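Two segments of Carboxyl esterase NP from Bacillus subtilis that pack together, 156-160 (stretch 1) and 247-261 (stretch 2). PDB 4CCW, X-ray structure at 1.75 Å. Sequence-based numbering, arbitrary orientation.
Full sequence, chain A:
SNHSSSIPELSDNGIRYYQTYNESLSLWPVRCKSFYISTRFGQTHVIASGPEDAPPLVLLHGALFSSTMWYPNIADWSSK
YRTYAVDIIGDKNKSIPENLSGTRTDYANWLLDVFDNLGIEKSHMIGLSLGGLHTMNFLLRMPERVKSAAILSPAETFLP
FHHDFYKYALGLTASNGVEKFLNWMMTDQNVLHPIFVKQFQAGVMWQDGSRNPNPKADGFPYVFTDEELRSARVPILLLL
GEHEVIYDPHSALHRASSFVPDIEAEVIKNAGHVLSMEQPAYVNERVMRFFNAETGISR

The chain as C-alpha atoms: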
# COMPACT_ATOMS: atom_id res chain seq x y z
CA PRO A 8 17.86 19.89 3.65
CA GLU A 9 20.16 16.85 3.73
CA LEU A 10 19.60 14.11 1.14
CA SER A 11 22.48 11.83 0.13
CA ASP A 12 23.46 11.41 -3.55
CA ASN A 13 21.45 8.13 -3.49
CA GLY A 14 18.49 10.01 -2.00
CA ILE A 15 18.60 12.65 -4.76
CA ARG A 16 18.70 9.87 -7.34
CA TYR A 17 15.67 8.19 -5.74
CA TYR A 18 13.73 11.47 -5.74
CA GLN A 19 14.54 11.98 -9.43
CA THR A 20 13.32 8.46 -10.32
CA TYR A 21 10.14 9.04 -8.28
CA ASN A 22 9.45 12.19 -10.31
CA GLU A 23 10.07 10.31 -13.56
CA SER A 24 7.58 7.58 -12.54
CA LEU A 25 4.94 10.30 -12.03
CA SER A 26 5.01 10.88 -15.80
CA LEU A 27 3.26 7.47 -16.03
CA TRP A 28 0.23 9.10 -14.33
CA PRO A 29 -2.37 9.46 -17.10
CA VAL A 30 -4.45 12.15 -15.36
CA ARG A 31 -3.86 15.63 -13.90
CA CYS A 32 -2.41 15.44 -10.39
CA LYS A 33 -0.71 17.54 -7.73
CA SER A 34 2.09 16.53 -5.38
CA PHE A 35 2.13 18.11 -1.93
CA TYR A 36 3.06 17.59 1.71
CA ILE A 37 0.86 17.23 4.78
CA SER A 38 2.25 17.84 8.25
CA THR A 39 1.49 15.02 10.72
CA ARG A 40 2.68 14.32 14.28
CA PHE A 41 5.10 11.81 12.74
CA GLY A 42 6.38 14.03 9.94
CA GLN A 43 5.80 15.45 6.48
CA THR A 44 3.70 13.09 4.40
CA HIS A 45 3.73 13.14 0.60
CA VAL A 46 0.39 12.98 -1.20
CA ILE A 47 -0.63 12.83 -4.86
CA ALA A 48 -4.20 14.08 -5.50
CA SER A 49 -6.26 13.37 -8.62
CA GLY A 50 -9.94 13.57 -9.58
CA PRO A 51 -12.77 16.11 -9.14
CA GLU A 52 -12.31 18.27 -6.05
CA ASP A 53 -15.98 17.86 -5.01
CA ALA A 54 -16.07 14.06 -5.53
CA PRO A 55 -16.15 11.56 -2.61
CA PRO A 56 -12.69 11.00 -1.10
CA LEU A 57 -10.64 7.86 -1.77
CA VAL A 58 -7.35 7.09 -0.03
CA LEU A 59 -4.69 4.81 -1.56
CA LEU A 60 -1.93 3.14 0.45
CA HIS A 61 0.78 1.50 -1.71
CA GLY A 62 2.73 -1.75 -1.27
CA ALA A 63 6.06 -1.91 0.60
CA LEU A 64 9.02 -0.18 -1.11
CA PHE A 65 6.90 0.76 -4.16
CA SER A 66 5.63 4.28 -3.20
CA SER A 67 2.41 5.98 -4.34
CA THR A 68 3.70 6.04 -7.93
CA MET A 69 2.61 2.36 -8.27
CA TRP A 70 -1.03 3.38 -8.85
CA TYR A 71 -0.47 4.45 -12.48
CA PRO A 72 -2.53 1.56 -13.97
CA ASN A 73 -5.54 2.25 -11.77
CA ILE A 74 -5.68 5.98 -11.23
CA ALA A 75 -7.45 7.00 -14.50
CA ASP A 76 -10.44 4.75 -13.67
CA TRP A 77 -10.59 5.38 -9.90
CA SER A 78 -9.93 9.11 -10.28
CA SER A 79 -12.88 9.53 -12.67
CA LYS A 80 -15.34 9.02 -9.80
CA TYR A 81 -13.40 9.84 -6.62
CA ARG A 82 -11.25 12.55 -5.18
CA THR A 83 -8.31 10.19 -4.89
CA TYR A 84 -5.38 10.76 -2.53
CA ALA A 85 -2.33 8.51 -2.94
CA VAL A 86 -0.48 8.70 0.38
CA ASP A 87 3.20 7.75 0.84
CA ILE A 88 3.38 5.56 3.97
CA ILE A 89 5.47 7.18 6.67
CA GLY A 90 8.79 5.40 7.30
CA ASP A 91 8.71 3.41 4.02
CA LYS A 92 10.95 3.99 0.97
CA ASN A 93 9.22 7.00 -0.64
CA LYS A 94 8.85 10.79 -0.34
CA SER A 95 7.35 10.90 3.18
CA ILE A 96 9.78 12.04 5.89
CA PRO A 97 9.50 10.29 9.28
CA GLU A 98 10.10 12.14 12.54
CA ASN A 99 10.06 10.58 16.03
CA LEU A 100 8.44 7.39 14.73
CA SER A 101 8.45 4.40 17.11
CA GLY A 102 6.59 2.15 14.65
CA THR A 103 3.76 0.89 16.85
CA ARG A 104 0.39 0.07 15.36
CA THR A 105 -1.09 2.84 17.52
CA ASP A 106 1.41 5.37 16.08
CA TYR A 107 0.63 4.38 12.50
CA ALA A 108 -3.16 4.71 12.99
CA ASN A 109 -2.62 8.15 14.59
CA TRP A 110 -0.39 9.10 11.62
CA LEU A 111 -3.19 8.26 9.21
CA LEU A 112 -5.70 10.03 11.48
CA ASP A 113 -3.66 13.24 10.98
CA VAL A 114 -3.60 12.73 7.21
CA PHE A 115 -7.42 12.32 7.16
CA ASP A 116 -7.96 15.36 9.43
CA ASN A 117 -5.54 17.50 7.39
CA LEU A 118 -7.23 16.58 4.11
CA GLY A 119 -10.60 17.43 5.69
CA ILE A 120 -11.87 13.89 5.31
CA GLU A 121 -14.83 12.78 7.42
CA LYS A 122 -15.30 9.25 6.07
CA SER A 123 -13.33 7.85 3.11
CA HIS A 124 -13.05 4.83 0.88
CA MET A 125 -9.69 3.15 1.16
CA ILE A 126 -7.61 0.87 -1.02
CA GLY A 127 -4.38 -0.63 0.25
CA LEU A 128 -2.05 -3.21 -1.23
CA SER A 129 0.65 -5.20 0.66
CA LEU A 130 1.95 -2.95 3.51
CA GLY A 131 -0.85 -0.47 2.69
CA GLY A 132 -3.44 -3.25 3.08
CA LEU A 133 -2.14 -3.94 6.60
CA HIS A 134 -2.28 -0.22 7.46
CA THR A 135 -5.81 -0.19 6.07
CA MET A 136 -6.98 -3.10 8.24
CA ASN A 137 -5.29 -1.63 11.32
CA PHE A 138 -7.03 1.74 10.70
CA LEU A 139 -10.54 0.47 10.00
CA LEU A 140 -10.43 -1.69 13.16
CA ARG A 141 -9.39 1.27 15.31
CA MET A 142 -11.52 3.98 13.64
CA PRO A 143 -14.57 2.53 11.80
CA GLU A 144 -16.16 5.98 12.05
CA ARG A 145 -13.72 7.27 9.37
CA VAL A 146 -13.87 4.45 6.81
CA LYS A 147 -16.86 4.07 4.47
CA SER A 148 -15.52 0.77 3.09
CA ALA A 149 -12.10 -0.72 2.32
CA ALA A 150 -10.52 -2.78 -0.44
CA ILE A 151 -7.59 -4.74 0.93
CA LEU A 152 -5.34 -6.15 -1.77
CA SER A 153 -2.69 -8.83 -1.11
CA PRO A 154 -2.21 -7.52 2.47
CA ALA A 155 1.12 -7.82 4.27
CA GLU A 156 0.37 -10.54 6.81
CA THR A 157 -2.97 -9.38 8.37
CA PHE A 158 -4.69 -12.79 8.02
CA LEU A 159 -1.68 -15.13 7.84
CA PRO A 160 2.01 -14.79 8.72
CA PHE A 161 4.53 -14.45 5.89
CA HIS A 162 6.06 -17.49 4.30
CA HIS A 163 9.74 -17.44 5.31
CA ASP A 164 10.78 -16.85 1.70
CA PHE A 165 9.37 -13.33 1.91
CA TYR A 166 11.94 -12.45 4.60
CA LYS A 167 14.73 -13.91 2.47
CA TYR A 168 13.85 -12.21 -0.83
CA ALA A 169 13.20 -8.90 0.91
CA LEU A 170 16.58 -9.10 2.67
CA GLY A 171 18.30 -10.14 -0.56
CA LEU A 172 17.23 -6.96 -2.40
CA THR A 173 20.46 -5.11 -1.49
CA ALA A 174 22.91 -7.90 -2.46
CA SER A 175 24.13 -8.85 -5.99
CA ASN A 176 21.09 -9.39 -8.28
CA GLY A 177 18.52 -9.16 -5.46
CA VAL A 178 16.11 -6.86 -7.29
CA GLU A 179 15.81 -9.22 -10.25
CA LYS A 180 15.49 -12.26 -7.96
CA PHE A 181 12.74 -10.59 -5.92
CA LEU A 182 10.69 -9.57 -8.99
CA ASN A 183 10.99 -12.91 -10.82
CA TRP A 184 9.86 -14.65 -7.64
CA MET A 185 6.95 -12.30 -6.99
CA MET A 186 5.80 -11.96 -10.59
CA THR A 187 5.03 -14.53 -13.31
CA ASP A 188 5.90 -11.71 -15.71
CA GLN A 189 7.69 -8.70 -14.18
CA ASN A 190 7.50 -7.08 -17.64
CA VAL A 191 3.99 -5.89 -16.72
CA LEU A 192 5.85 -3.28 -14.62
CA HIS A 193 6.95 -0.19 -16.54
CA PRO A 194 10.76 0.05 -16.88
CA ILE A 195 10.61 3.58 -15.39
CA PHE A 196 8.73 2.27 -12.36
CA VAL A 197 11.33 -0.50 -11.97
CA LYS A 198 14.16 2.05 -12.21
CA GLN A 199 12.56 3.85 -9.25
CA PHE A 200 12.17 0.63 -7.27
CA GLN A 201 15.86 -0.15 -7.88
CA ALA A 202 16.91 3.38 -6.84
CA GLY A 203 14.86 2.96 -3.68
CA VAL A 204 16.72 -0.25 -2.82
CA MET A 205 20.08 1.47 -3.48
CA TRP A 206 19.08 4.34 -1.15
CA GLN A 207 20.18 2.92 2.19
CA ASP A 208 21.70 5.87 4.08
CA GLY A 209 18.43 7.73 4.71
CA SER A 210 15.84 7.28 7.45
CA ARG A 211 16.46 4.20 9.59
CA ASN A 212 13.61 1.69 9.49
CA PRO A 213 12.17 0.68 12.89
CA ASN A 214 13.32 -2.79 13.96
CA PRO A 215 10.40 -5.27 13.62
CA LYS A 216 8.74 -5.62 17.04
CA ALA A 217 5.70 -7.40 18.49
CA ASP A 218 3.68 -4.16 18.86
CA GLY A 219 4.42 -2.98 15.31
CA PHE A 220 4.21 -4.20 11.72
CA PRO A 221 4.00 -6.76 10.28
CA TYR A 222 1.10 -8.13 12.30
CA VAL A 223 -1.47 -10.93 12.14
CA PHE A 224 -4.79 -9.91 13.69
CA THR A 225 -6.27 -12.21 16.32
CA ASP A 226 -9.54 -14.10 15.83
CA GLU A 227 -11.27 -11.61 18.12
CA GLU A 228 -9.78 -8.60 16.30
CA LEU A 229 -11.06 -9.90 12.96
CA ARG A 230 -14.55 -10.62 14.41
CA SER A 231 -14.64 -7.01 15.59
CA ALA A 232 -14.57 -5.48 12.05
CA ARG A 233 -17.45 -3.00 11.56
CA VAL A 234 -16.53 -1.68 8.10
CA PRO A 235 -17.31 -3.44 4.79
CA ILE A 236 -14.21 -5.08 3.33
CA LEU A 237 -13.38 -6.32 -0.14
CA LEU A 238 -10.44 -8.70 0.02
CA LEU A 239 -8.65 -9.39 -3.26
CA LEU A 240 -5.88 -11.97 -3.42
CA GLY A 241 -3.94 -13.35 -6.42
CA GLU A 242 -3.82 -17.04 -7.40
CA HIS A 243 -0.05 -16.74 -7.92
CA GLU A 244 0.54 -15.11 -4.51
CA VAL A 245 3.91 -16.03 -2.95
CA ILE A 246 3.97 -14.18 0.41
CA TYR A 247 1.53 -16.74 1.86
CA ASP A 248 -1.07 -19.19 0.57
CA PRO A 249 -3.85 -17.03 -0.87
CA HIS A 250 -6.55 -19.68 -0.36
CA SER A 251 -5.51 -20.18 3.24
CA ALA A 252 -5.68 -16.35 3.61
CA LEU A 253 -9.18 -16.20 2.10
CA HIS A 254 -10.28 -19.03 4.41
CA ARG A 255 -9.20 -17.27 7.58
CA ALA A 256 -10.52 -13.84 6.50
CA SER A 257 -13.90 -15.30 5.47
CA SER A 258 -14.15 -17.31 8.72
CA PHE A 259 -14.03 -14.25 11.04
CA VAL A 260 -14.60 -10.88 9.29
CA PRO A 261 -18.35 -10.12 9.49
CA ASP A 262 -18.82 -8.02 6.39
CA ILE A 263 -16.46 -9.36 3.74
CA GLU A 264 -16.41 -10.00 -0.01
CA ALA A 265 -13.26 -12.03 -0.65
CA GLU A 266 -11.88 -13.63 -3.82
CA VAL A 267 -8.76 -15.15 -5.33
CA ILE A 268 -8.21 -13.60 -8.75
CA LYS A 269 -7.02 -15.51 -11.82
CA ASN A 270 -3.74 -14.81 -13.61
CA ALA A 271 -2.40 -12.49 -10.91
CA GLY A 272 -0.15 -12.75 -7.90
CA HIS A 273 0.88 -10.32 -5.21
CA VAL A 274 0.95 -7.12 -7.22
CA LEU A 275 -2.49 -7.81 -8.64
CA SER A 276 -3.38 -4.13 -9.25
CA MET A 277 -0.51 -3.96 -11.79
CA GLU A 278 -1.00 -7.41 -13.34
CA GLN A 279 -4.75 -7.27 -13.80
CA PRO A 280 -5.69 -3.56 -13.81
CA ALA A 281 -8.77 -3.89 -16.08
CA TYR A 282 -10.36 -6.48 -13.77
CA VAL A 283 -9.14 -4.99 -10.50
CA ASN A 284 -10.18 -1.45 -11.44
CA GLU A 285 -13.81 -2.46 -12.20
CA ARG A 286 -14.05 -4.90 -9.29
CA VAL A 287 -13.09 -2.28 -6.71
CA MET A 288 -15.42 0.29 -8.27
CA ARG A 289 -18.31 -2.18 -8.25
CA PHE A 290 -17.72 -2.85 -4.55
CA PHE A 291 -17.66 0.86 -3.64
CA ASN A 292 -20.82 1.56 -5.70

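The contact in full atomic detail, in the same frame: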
# COMPACT_ATOMS: atom_id res chain seq x y z
N GLU A 156 0.90 -9.74 5.71
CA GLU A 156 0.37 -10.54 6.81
C GLU A 156 -1.12 -10.31 7.00
O GLU A 156 -1.87 -10.63 6.08
CB GLU A 156 1.24 -10.37 8.07
CG GLU A 156 2.58 -11.07 7.88
CD GLU A 156 3.29 -11.40 9.19
OE1 GLU A 156 2.99 -10.78 10.23
OE2 GLU A 156 4.13 -12.30 9.17
N THR A 157 -1.54 -9.72 8.12
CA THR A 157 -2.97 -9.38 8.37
C THR A 157 -3.82 -10.61 8.71
O THR A 157 -4.33 -10.73 9.83
CB THR A 157 -3.58 -8.56 7.20
OG1 THR A 157 -2.77 -7.40 6.97
CG2 THR A 157 -5.05 -8.12 7.51
N PHE A 158 -3.97 -11.54 7.76
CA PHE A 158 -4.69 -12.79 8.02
C PHE A 158 -3.78 -13.97 8.33
O PHE A 158 -4.11 -14.80 9.18
CB PHE A 158 -5.66 -13.10 6.87
CG PHE A 158 -6.60 -11.98 6.58
CD1 PHE A 158 -7.65 -11.69 7.45
CD2 PHE A 158 -6.40 -11.17 5.47
CE1 PHE A 158 -8.50 -10.63 7.21
CE2 PHE A 158 -7.26 -10.12 5.21
CZ PHE A 158 -8.31 -9.84 6.08
N LEU A 159 -2.64 -14.05 7.66
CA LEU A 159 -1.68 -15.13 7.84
C LEU A 159 -0.30 -14.54 8.00
O LEU A 159 -0.05 -13.46 7.46
CB LEU A 159 -1.63 -16.05 6.61
CG LEU A 159 -2.84 -16.90 6.25
CD1 LEU A 159 -2.46 -17.75 5.04
CD2 LEU A 159 -3.25 -17.77 7.43
N PRO A 160 0.62 -15.26 8.68
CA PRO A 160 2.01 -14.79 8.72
C PRO A 160 2.69 -15.01 7.38
O PRO A 160 2.23 -15.85 6.60
CB PRO A 160 2.67 -15.66 9.77
CG PRO A 160 1.80 -16.85 9.94
CD PRO A 160 0.41 -16.48 9.49
N TYR A 247 2.21 -15.70 1.08
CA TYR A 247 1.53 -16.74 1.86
C TYR A 247 0.59 -17.48 0.91
O TYR A 247 0.54 -17.16 -0.30
CB TYR A 247 0.78 -16.15 3.08
CG TYR A 247 0.02 -14.88 2.76
CD1 TYR A 247 -0.88 -14.85 1.68
CD2 TYR A 247 0.21 -13.72 3.50
CE1 TYR A 247 -1.57 -13.70 1.36
CE2 TYR A 247 -0.48 -12.56 3.20
CZ TYR A 247 -1.38 -12.56 2.13
OH TYR A 247 -2.06 -11.42 1.81
N ASP A 248 -0.13 -18.47 1.41
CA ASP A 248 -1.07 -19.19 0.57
C ASP A 248 -2.37 -18.39 0.46
O ASP A 248 -2.99 -18.08 1.49
CB ASP A 248 -1.32 -20.59 1.13
CG ASP A 248 -2.26 -21.42 0.26
OD1 ASP A 248 -3.36 -20.96 -0.09
OD2 ASP A 248 -1.91 -22.57 -0.05
N PRO A 249 -2.75 -17.99 -0.77
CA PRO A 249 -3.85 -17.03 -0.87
C PRO A 249 -5.18 -17.68 -0.51
O PRO A 249 -6.07 -17.01 -0.01
CB PRO A 249 -3.82 -16.59 -2.34
CG PRO A 249 -3.20 -17.74 -3.07
CD PRO A 249 -2.20 -18.33 -2.10
N HIS A 250 -5.30 -18.98 -0.75
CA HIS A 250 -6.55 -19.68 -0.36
C HIS A 250 -6.66 -19.87 1.13
O HIS A 250 -7.75 -19.72 1.71
CB HIS A 250 -6.75 -20.96 -1.17
CG HIS A 250 -7.13 -20.69 -2.61
ND1 HIS A 250 -8.39 -20.40 -2.99
CD2 HIS A 250 -6.35 -20.62 -3.77
CE1 HIS A 250 -8.43 -20.19 -4.33
NE2 HIS A 250 -7.17 -20.32 -4.80
N SER A 251 -5.54 -20.16 1.78
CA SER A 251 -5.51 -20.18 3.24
C SER A 251 -5.87 -18.79 3.80
O SER A 251 -6.59 -18.71 4.78
CB SER A 251 -4.13 -20.60 3.75
OG SER A 251 -3.71 -21.79 3.09
N ALA A 252 -5.36 -17.72 3.18
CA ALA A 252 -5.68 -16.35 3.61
C ALA A 252 -7.17 -16.04 3.48
O ALA A 252 -7.78 -15.49 4.41
CB ALA A 252 -4.87 -15.33 2.82
N LEU A 253 -7.75 -16.40 2.33
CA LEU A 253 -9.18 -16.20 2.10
C LEU A 253 -9.99 -16.96 3.15
O LEU A 253 -10.99 -16.46 3.67
CB LEU A 253 -9.57 -16.63 0.68
CG LEU A 253 -11.07 -16.48 0.32
CD1 LEU A 253 -11.24 -16.13 -1.15
CD2 LEU A 253 -11.81 -17.76 0.65
N HIS A 254 -9.56 -18.19 3.45
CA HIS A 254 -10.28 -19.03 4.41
C HIS A 254 -10.34 -18.34 5.75
O HIS A 254 -11.42 -18.18 6.31
CB HIS A 254 -9.66 -20.42 4.53
CG HIS A 254 -10.17 -21.20 5.72
ND1 HIS A 254 -9.56 -21.16 6.91
CD2 HIS A 254 -11.29 -22.00 5.87
CE1 HIS A 254 -10.25 -21.92 7.79
NE2 HIS A 254 -11.31 -22.43 7.15
N ARG A 255 -9.19 -17.88 6.25
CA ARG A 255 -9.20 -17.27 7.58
C ARG A 255 -10.02 -15.96 7.59
O ARG A 255 -10.85 -15.75 8.48
CB ARG A 255 -7.77 -17.04 8.12
CG ARG A 255 -7.79 -16.48 9.54
CD ARG A 255 -6.51 -16.70 10.32
NE ARG A 255 -6.74 -16.25 11.70
CZ ARG A 255 -6.40 -15.06 12.21
NH1 ARG A 255 -5.73 -14.16 11.48
NH2 ARG A 255 -6.69 -14.78 13.47
N ALA A 256 -9.81 -15.11 6.59
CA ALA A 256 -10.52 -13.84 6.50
C ALA A 256 -12.05 -14.06 6.49
O ALA A 256 -12.81 -13.42 7.23
CB ALA A 256 -10.07 -13.08 5.26
N SER A 257 -12.47 -15.00 5.65
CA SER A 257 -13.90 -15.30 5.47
C SER A 257 -14.51 -15.95 6.70
O SER A 257 -15.71 -15.83 6.89
CB SER A 257 -14.11 -16.20 4.26
OG SER A 257 -13.64 -15.58 3.07
N SER A 258 -13.68 -16.63 7.50
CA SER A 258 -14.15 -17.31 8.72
C SER A 258 -14.53 -16.34 9.84
O SER A 258 -15.42 -16.64 10.65
CB SER A 258 -13.09 -18.31 9.22
OG SER A 258 -12.99 -19.42 8.30
N PHE A 259 -13.87 -15.18 9.90
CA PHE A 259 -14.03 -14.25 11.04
C PHE A 259 -14.57 -12.85 10.73
O PHE A 259 -15.27 -12.25 11.57
CB PHE A 259 -12.69 -14.11 11.77
CG PHE A 259 -12.17 -15.39 12.35
CD1 PHE A 259 -12.68 -15.88 13.55
CD2 PHE A 259 -11.17 -16.11 11.70
CE1 PHE A 259 -12.21 -17.07 14.08
CE2 PHE A 259 -10.71 -17.31 12.22
CZ PHE A 259 -11.23 -17.79 13.41
N VAL A 260 -14.23 -12.29 9.57
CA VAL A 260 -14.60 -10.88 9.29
C VAL A 260 -16.08 -10.83 8.92
O VAL A 260 -16.48 -11.47 7.97
CB VAL A 260 -13.74 -10.26 8.16
CG1 VAL A 260 -14.21 -8.86 7.82
CG2 VAL A 260 -12.26 -10.25 8.54
N PRO A 261 -16.89 -10.08 9.67
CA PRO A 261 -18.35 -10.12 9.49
C PRO A 261 -18.83 -9.67 8.11
O PRO A 261 -19.73 -10.28 7.55
CB PRO A 261 -18.85 -9.12 10.53
CG PRO A 261 -17.83 -9.22 11.60
CD PRO A 261 -16.53 -9.31 10.87

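Three residues account for most of the 497 Å² buried here: F158 (119 Å²), L159 (94 Å²) and Y247 (83 Å²). The first two lie on a short segment without regular secondary structure and point their CA-to-CB bonds toward the 249-259 helix; Y247 lies in the loop just before that helix.

F158 meets the helix where the two backbones run close, its CA 5.8 Å from the CA of A252. One face of its ring is covered by A256: the methyl carbon CB of A256 sits 3.6 Å from the centroid of the F158 ring and only 15° off the ring normal, the geometry of a CH-pi contact. V260 approaches the same ring differently, near its plane, with its CG2 4.0 Å from CE1 of F158. The closest pair between the side chains of F158 and A256 is F158 CE1 and A256 CB, 3.5 Å apart.

L159, in the m,t rotamer, sends CD1 into the first turn of the helix. This methyl carbon is 3.4 Å from A252 N, 3.5 Å from S251 CB and 3.6 Å from D248 O, so it packs against backbone as well as side chains. D248 N-caps this turn: its OD1 accepts from S251 N at 3.0 Å (N-H...O angle 165°) and, weakly, from H250 N at 2.8 Å (121°).

The CA-to-CB bond of Y247 points toward the loop; its CB lies 4.1 Å from L159 CD1, and its CE2 3.7 Å from E156 O. Nearby, L159 O is 4.0 Å from Y247 CD2 and has no polar partner in the model despite being buried by the contact.

The sole hydrogen bond between the segments comes from R255, whose NH1 donates to F158 O at 2.9 Å and 150°. That carbonyl oxygen lies near the guanidinium plane, as expected for an in-plane N-H donor.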